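Local coordinates for protein guanine nucleotide exchange factor SRM1 (Saccharomyces cerevisiae, PDB 3OF7) that promotes the exchange of GDP for GTP on the Ran-type GTPases GSP1 and GSP2, binds chromatin and controls RNA metabolism and transport, at residues W281-C289 against A320-L328; K380-V390 against N433-S444. All coordinates share one frame; numbering follows the deposited sequence.

How the contacts relate
Both contacts are joints between successive blades of the RCC1-like beta-propeller. Contact 1 comes first along the chain: the loop after strand 278-281 meets the turn and second strand of the first hairpin of the next sheet. Contact 2 follows, setting the first hairpin of the sheet that starts at 379-384 against the hairpin of strands 432-439 and 443-450. Their centres lie about 15 Å apart, and they touch, because the hairpins 320-328 and 380-390 belong to neighbouring blades. At that junction E322 OE1 hydrogen-bonds to H387 NE2 at 2.8 Å, and the H323 and H387 rings meet. Gly-X-His-His-Ser occurs in both hairpins, and through them the two joints form one continuous line of contacts across four consecutive blades.

Contact 1. Residues W281-C289 against A320-L328; sequences WGLNQFGQC and AGEHHSLIL
F286 brings the CD2-CE2 side of its ring to H323 where two blades of the RCC1 propeller adjoin, the first giving a loop with a type I turn from N284 to G287, the second its innermost hairpin. The aromatic contact is oblique: the planes make 44°, and F286 CE2 sits 3.6 Å above one imidazole face while CG of E322 covers the opposite one. CG of H323 stands beside its backbone N (chi1 -60°), which places the ring between these two, and L283 CD2 adds an apolar touch at its edge. A flat ring with a polar rim suits this place, since ND1 hydrogen-bonds to R339. With H323 replaced by an alanine, the F286 ring would probably lose its partner, a gap would open between it and E322 CG, and R339 would be left without this acceptor.

Among the polar groups, Q288 runs alongside H323 with its amide turned 77° from the imidazole and NE2 in the ring plane, 3.7 Å from CD2. Its OE1 accepts F286 N in the carbonyl plane at 2.9 Å, which helps set the amide's rotation and braces the turn. G287 closes that turn with a positive phi, which glycine adopts readily. N284 OD1 receives C289 N from above its carbonyl plane, at 2.9 Å.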
loop_
_atom_site.group_PDB
_atom_site.type_symbol
_atom_site.label_atom_id
_atom_site.label_comp_id
_atom_site.label_asym_id
_atom_site.label_seq_id
_atom_site.Cartn_x
_atom_site.Cartn_y
_atom_site.Cartn_z
ATOM N N TRP A 281 6.471 -14.764 1.688
ATOM C CA TRP A 281 7.662 -15.101 0.908
ATOM C C TRP A 281 8.356 -13.836 0.415
ATOM O O TRP A 281 7.778 -12.747 0.448
ATOM C CB TRP A 281 7.314 -16.011 -0.279
ATOM C CG TRP A 281 6.459 -15.364 -1.334
ATOM C CD1 TRP A 281 6.889 -14.837 -2.520
ATOM C CD2 TRP A 281 5.036 -15.181 -1.307
ATOM N NE1 TRP A 281 5.829 -14.342 -3.232
ATOM C CE2 TRP A 281 4.679 -14.533 -2.513
ATOM C CE3 TRP A 281 4.029 -15.500 -0.386
ATOM C CZ2 TRP A 281 3.353 -14.195 -2.827
ATOM C CZ3 TRP A 281 2.702 -15.153 -0.694
ATOM C CH2 TRP A 281 2.383 -14.514 -1.908
ATOM N N GLY A 282 9.590 -13.994 -0.056
ATOM C CA GLY A 282 10.349 -12.884 -0.621
ATOM C C GLY A 282 11.415 -12.380 0.331
ATOM O O GLY A 282 11.965 -13.145 1.137
ATOM N N LEU A 283 11.707 -11.089 0.243
ATOM C CA LEU A 283 12.839 -10.511 0.959
ATOM C C LEU A 283 12.635 -10.574 2.470
ATOM O O LEU A 283 11.564 -10.221 2.968
ATOM C CB LEU A 283 13.060 -9.064 0.502
ATOM C CG LEU A 283 14.243 -8.314 1.128
ATOM C CD1 LEU A 283 15.596 -8.913 0.673
ATOM C CD2 LEU A 283 14.147 -6.826 0.828
ATOM N N ASN A 284 13.651 -11.040 3.195
ATOM C CA ASN A 284 13.501 -11.271 4.635
ATOM C C ASN A 284 14.723 -10.954 5.499
ATOM O O ASN A 284 14.900 -11.553 6.567
ATOM C CB ASN A 284 13.024 -12.709 4.897
ATOM C CG ASN A 284 12.441 -12.891 6.292
ATOM O OD1 ASN A 284 11.797 -11.994 6.825
ATOM N ND2 ASN A 284 12.659 -14.065 6.881
ATOM N N GLN A 285 15.554 -10.002 5.076
ATOM C CA GLN A 285 16.802 -9.760 5.811
ATOM C C GLN A 285 16.585 -9.056 7.155
ATOM O O GLN A 285 17.486 -9.065 8.005
ATOM C CB GLN A 285 17.886 -9.077 4.943
ATOM C CG GLN A 285 17.866 -7.541 4.896
ATOM C CD GLN A 285 16.840 -6.968 3.925
ATOM O OE1 GLN A 285 17.161 -6.101 3.102
ATOM N NE2 GLN A 285 15.605 -7.425 4.030
ATOM N N PHE A 286 15.401 -8.461 7.345
ATOM C CA PHE A 286 15.039 -7.890 8.648
ATOM C C PHE A 286 13.919 -8.661 9.358
ATOM O O PHE A 286 13.377 -8.196 10.366
ATOM C CB PHE A 286 14.658 -6.409 8.511
ATOM C CG PHE A 286 15.812 -5.517 8.172
ATOM C CD1 PHE A 286 16.655 -5.037 9.172
ATOM C CD2 PHE A 286 16.061 -5.158 6.848
ATOM C CE1 PHE A 286 17.738 -4.201 8.858
ATOM C CE2 PHE A 286 17.132 -4.326 6.515
ATOM C CZ PHE A 286 17.978 -3.849 7.526
ATOM N N GLY A 287 13.582 -9.840 8.846
ATOM C CA GLY A 287 12.518 -10.653 9.445
ATOM C C GLY A 287 11.135 -10.078 9.176
ATOM O O GLY A 287 10.177 -10.391 9.890
ATOM N N GLN A 288 11.026 -9.255 8.131
ATOM C CA GLN A 288 9.743 -8.642 7.758
ATOM C C GLN A 288 8.684 -9.684 7.345
ATOM O O GLN A 288 7.486 -9.405 7.391
ATOM C CB GLN A 288 9.921 -7.570 6.671
ATOM C CG GLN A 288 10.547 -8.041 5.355
ATOM C CD GLN A 288 12.056 -7.825 5.282
ATOM O OE1 GLN A 288 12.799 -8.239 6.167
ATOM N NE2 GLN A 288 12.513 -7.194 4.200
ATOM N N CYS A 289 9.125 -10.879 6.951
ATOM C CA CYS A 289 8.196 -11.968 6.618
ATOM C C CYS A 289 7.559 -12.593 7.865
ATOM O O CYS A 289 6.534 -13.274 7.762
ATOM C CB CYS A 289 8.878 -13.041 5.765
ATOM S SG CYS A 289 9.201 -12.544 4.060
ATOM N N ALA A 320 2.512 -3.453 4.379
ATOM C CA ALA A 320 3.954 -3.666 4.537
ATOM C C ALA A 320 4.781 -2.690 3.712
ATOM O O ALA A 320 4.377 -2.296 2.620
ATOM C CB ALA A 320 4.328 -5.131 4.203
ATOM N N GLY A 321 5.939 -2.306 4.245
ATOM C CA GLY A 321 6.849 -1.398 3.557
ATOM C C GLY A 321 8.054 -2.103 2.977
ATOM O O GLY A 321 7.950 -3.244 2.538
ATOM N N GLU A 322 9.203 -1.429 2.964
ATOM C CA GLU A 322 10.427 -2.065 2.474
ATOM C C GLU A 322 10.903 -3.193 3.403
ATOM O O GLU A 322 11.209 -4.306 2.949
ATOM C CB GLU A 322 11.547 -1.043 2.233
ATOM C CG GLU A 322 12.738 -1.670 1.506
ATOM C CD GLU A 322 13.821 -0.691 1.115
ATOM O OE1 GLU A 322 13.898 0.422 1.678
ATOM O OE2 GLU A 322 14.624 -1.070 0.248
ATOM N N HIS A 323 10.959 -2.906 4.701
ATOM C CA HIS A 323 11.584 -3.834 5.647
ATOM C C HIS A 323 10.761 -4.088 6.897
ATOM O O HIS A 323 11.304 -4.537 7.913
ATOM C CB HIS A 323 12.966 -3.318 6.067
ATOM C CG HIS A 323 13.931 -3.153 4.935
ATOM N ND1 HIS A 323 14.768 -2.064 4.829
ATOM C CD2 HIS A 323 14.222 -3.958 3.886
ATOM C CE1 HIS A 323 15.525 -2.200 3.751
ATOM N NE2 HIS A 323 15.209 -3.340 3.160
ATOM N N HIS A 324 9.462 -3.806 6.831
ATOM C CA HIS A 324 8.566 -4.077 7.962
ATOM C C HIS A 324 7.188 -4.482 7.486
ATOM O O HIS A 324 6.813 -4.220 6.338
ATOM C CB HIS A 324 8.466 -2.868 8.904
ATOM C CG HIS A 324 7.680 -1.723 8.349
ATOM N ND1 HIS A 324 6.495 -1.293 8.910
ATOM C CD2 HIS A 324 7.909 -0.913 7.288
ATOM C CE1 HIS A 324 6.030 -0.267 8.223
ATOM N NE2 HIS A 324 6.874 -0.012 7.238
ATOM N N SER A 325 6.441 -5.122 8.377
ATOM C CA SER A 325 5.098 -5.576 8.064
ATOM C C SER A 325 4.155 -5.287 9.212
ATOM O O SER A 325 4.567 -5.303 10.364
ATOM C CB SER A 325 5.108 -7.073 7.792
ATOM O OG SER A 325 6.008 -7.352 6.740
ATOM N N LEU A 326 2.888 -5.051 8.883
ATOM C CA LEU A 326 1.875 -4.734 9.884
ATOM C C LEU A 326 0.641 -5.592 9.668
ATOM O O LEU A 326 0.031 -5.552 8.607
ATOM C CB LEU A 326 1.496 -3.250 9.824
ATOM C CG LEU A 326 2.643 -2.239 9.920
ATOM C CD1 LEU A 326 2.109 -0.843 9.676
ATOM C CD2 LEU A 326 3.360 -2.316 11.276
ATOM N N ILE A 327 0.290 -6.369 10.684
ATOM C CA ILE A 327 -0.819 -7.307 10.576
ATOM C C ILE A 327 -1.943 -6.878 11.504
ATOM O O ILE A 327 -1.776 -6.855 12.720
ATOM C CB ILE A 327 -0.369 -8.747 10.896
ATOM C CG1 ILE A 327 0.713 -9.192 9.899
ATOM C CG2 ILE A 327 -1.574 -9.706 10.850
ATOM C CD1 ILE A 327 1.621 -10.314 10.417
ATOM N N LEU A 328 -3.089 -6.544 10.920
ATOM C CA LEU A 328 -4.216 -6.061 11.703
ATOM C C LEU A 328 -5.280 -7.144 11.902
ATOM O O LEU A 328 -5.743 -7.747 10.936
ATOM C CB LEU A 328 -4.830 -4.834 11.035
ATOM C CG LEU A 328 -6.009 -4.160 11.737
ATOM C CD1 LEU A 328 -5.583 -3.618 13.098
ATOM C CD2 LEU A 328 -6.549 -3.034 10.851
#

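Contact 2. Residues K380-V390 against N433-S444; sequences KSVAAGSHHSV and NIILVGCGGQFS
C439 fits its side chain into the hollow between the two strands of hairpin 380-390, the main bump in this joint between propeller blades. Strands 381-384 and 433-439 run nearly parallel (16°) with axes 5.3 Å apart, facing each other as layers of successive blades.

With SG beside its own backbone N (chi1 -57°), C439 brings the sulfur to 3.7 Å from V390 CG2 and obliquely to the H388 ring, while its CB rests on the backbone of A384 and G385. A383 is small enough to let the layers close: its methyl lies 3.8 Å from V437 CG2 and also meets G438 CA. The other branch of V437, CG1, crosses V390 CG1 at 3.9 Å, so the forked valine spans both strands of the hairpin. Toward the turn, a CB on G385 would run into G440 O, and one on G440 would strike the ring of F443; both positions suit glycine. S386 OG then packs on G441 CA while hydrogen-bonding to E266.

Polar links finish the seam. H388 NE2 donates to G440 O at 3.2 Å, tilted 33° from the carbonyl plane, and S386 N makes a weak hydrogen bond to the same oxygen. At the other end, waters join S381 OG to V437 N and to I435 O. The chemistry is therefore divided: Ala, Val and Cys side chains pack the middle, a histidine N-H and, weakly, the N-H of S386 meet the G440 carbonyl, and water mediates where the strands stand farther apart. This implies that the blades are joined mostly by fit of shape, not by a continuous backbone ladder.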
loop_
_atom_site.group_PDB
_atom_site.type_symbol
_atom_site.label_atom_id
_atom_site.label_comp_id
_atom_site.label_asym_id
_atom_site.label_seq_id
_atom_site.Cartn_x
_atom_site.Cartn_y
_atom_site.Cartn_z
ATOM N N LYS A 380 -8.699 0.255 12.790
ATOM C CA LYS A 380 -9.595 -0.319 11.793
ATOM C C LYS A 380 -8.964 -0.469 10.398
ATOM O O LYS A 380 -9.433 -1.265 9.596
ATOM C CB LYS A 380 -10.940 0.428 11.746
ATOM C CG LYS A 380 -10.853 1.912 11.402
ATOM C CD LYS A 380 -12.255 2.508 11.278
ATOM C CE LYS A 380 -12.215 3.951 10.816
ATOM N NZ LYS A 380 -13.585 4.447 10.399
ATOM N N SER A 381 -7.909 0.300 10.115
ATOM C CA SER A 381 -7.132 0.136 8.878
ATOM C C SER A 381 -5.694 0.594 9.094
ATOM O O SER A 381 -5.403 1.328 10.036
ATOM C CB SER A 381 -7.758 0.900 7.697
ATOM O OG SER A 381 -7.628 2.310 7.857
ATOM N N VAL A 382 -4.801 0.153 8.218
ATOM C CA VAL A 382 -3.380 0.458 8.342
ATOM C C VAL A 382 -2.771 0.589 6.943
ATOM O O VAL A 382 -3.229 -0.052 6.001
ATOM C CB VAL A 382 -2.662 -0.623 9.211
ATOM C CG1 VAL A 382 -2.744 -2.018 8.572
ATOM C CG2 VAL A 382 -1.218 -0.244 9.526
ATOM N N ALA A 383 -1.751 1.441 6.820
ATOM C CA ALA A 383 -1.005 1.584 5.582
ATOM C C ALA A 383 0.466 1.754 5.929
ATOM O O ALA A 383 0.803 2.233 7.007
ATOM C CB ALA A 383 -1.500 2.775 4.797
ATOM N N ALA A 384 1.332 1.367 5.002
ATOM C CA ALA A 384 2.775 1.443 5.210
ATOM C C ALA A 384 3.442 1.942 3.951
ATOM O O ALA A 384 3.081 1.512 2.843
ATOM C CB ALA A 384 3.323 0.074 5.589
ATOM N N GLY A 385 4.392 2.859 4.122
ATOM C CA GLY A 385 5.256 3.314 3.030
ATOM C C GLY A 385 6.620 2.680 3.248
ATOM O O GLY A 385 6.722 1.706 3.985
ATOM N N SER A 386 7.674 3.222 2.640
ATOM C CA SER A 386 8.965 2.524 2.679
ATOM C C SER A 386 9.444 2.267 4.112
ATOM O O SER A 386 9.810 1.127 4.460
ATOM C CB SER A 386 10.030 3.267 1.867
ATOM O OG SER A 386 9.697 3.228 0.492
ATOM N N HIS A 387 9.430 3.320 4.934
ATOM C CA HIS A 387 9.907 3.240 6.326
ATOM C C HIS A 387 9.029 3.993 7.330
ATOM O O HIS A 387 9.481 4.340 8.419
ATOM C CB HIS A 387 11.375 3.685 6.415
ATOM C CG HIS A 387 12.286 2.787 5.650
ATOM N ND1 HIS A 387 12.833 1.647 6.196
ATOM C CD2 HIS A 387 12.657 2.800 4.348
ATOM C CE1 HIS A 387 13.528 1.010 5.271
ATOM N NE2 HIS A 387 13.437 1.688 4.140
ATOM N N HIS A 388 7.769 4.217 6.964
ATOM C CA HIS A 388 6.802 4.826 7.873
ATOM C C HIS A 388 5.464 4.118 7.720
ATOM O O HIS A 388 5.263 3.326 6.793
ATOM C CB HIS A 388 6.669 6.334 7.610
ATOM C CG HIS A 388 6.046 6.664 6.288
ATOM N ND1 HIS A 388 4.744 7.100 6.167
ATOM C CD2 HIS A 388 6.541 6.601 5.030
ATOM C CE1 HIS A 388 4.470 7.312 4.893
ATOM N NE2 HIS A 388 5.540 7.010 4.181
ATOM N N SER A 389 4.559 4.386 8.651
ATOM C CA SER A 389 3.241 3.788 8.623
ATOM C C SER A 389 2.219 4.789 9.132
ATOM O O SER A 389 2.563 5.747 9.830
ATOM C CB SER A 389 3.190 2.529 9.485
ATOM O OG SER A 389 4.284 1.660 9.215
ATOM N N VAL A 390 0.967 4.550 8.767
ATOM C CA VAL A 390 -0.165 5.315 9.258
ATOM C C VAL A 390 -1.291 4.321 9.524
ATOM O O VAL A 390 -1.628 3.509 8.657
ATOM C CB VAL A 390 -0.639 6.389 8.238
ATOM C CG1 VAL A 390 -1.832 7.191 8.788
ATOM C CG2 VAL A 390 0.501 7.329 7.852
ATOM N N ASN A 433 -13.361 12.459 10.258
ATOM C CA ASN A 433 -13.430 11.027 10.374
ATOM C C ASN A 433 -12.576 10.479 9.221
ATOM O O ASN A 433 -12.999 10.506 8.076
ATOM C CB ASN A 433 -14.904 10.615 10.227
ATOM C CG ASN A 433 -15.160 9.173 10.589
ATOM O OD1 ASN A 433 -16.037 8.515 10.002
ATOM N ND2 ASN A 433 -14.423 8.672 11.563
ATOM N N ILE A 434 -11.361 10.026 9.524
ATOM C CA ILE A 434 -10.455 9.494 8.490
ATOM C C ILE A 434 -10.936 8.099 8.085
ATOM O O ILE A 434 -11.159 7.242 8.946
ATOM C CB ILE A 434 -8.975 9.456 8.969
ATOM C CG1 ILE A 434 -8.464 10.876 9.294
ATOM C CG2 ILE A 434 -8.059 8.765 7.928
ATOM C CD1 ILE A 434 -8.523 11.869 8.107
ATOM N N ILE A 435 -11.098 7.892 6.780
ATOM C CA ILE A 435 -11.697 6.657 6.251
ATOM C C ILE A 435 -10.646 5.778 5.559
ATOM O O ILE A 435 -10.604 4.555 5.779
ATOM C CB ILE A 435 -12.871 6.972 5.270
ATOM C CG1 ILE A 435 -13.904 7.925 5.897
ATOM C CG2 ILE A 435 -13.564 5.685 4.773
ATOM C CD1 ILE A 435 -14.563 7.393 7.149
ATOM N N LEU A 436 -9.803 6.399 4.734
ATOM C CA LEU A 436 -8.789 5.669 3.968
ATOM C C LEU A 436 -7.416 6.291 4.174
ATOM O O LEU A 436 -7.304 7.503 4.331
ATOM C CB LEU A 436 -9.137 5.671 2.472
ATOM C CG LEU A 436 -10.451 5.025 2.005
ATOM C CD1 LEU A 436 -10.666 5.298 0.506
ATOM C CD2 LEU A 436 -10.509 3.523 2.280
ATOM N N VAL A 437 -6.377 5.460 4.195
ATOM C CA VAL A 437 -5.001 5.946 4.254
ATOM C C VAL A 437 -4.127 5.142 3.305
ATOM O O VAL A 437 -4.418 3.980 3.041
ATOM C CB VAL A 437 -4.387 5.854 5.673
ATOM C CG1 VAL A 437 -4.996 6.907 6.592
ATOM C CG2 VAL A 437 -4.537 4.449 6.259
ATOM N N GLY A 438 -3.068 5.772 2.808
ATOM C CA GLY A 438 -2.096 5.113 1.925
ATOM C C GLY A 438 -0.766 5.817 2.080
ATOM O O GLY A 438 -0.723 6.982 2.484
ATOM N N CYS A 439 0.322 5.119 1.779
ATOM C CA CYS A 439 1.664 5.674 1.991
ATOM C C CYS A 439 2.574 5.280 0.848
ATOM O O CYS A 439 2.432 4.190 0.286
ATOM C CB CYS A 439 2.273 5.142 3.293
ATOM S SG CYS A 439 1.319 5.444 4.790
ATOM N N GLY A 440 3.494 6.178 0.510
ATOM C CA GLY A 440 4.482 5.936 -0.541
ATOM C C GLY A 440 5.883 5.990 0.021
ATOM O O GLY A 440 6.090 5.794 1.234
ATOM N N GLY A 441 6.854 6.263 -0.848
ATOM C CA GLY A 441 8.256 6.278 -0.431
ATOM C C GLY A 441 8.546 7.340 0.620
ATOM O O GLY A 441 9.208 7.068 1.631
ATOM N N GLN A 442 8.047 8.552 0.378
ATOM C CA GLN A 442 8.385 9.718 1.202
ATOM C C GLN A 442 7.174 10.575 1.575
ATOM O O GLN A 442 7.327 11.736 1.968
ATOM C CB GLN A 442 9.419 10.604 0.472
ATOM C CG GLN A 442 10.714 9.896 0.079
ATOM C CD GLN A 442 11.793 10.857 -0.426
ATOM O OE1 GLN A 442 11.526 12.030 -0.698
ATOM N NE2 GLN A 442 13.018 10.354 -0.546
ATOM N N PHE A 443 5.975 10.009 1.469
ATOM C CA PHE A 443 4.750 10.799 1.609
ATOM C C PHE A 443 3.576 9.906 1.978
ATOM O O PHE A 443 3.663 8.680 1.870
ATOM C CB PHE A 443 4.458 11.568 0.305
ATOM C CG PHE A 443 3.942 10.698 -0.827
ATOM C CD1 PHE A 443 4.790 9.823 -1.497
ATOM C CD2 PHE A 443 2.601 10.775 -1.226
ATOM C CE1 PHE A 443 4.318 9.019 -2.557
ATOM C CE2 PHE A 443 2.112 9.980 -2.273
ATOM C CZ PHE A 443 2.971 9.098 -2.941
ATOM N N SER A 444 2.477 10.528 2.398
ATOM C CA SER A 444 1.255 9.814 2.761
ATOM C C SER A 444 0.021 10.550 2.231
ATOM O O SER A 444 0.074 11.749 1.930
ATOM C CB SER A 444 1.158 9.669 4.281
ATOM O OG SER A 444 2.363 9.155 4.825
HETATM O O HOH W 1 -7.289 2.742 4.673
HETATM O O HOH W 2 -10.250 3.096 8.190
HETATM O O HOH W 3 -5.437 0.865 4.187
#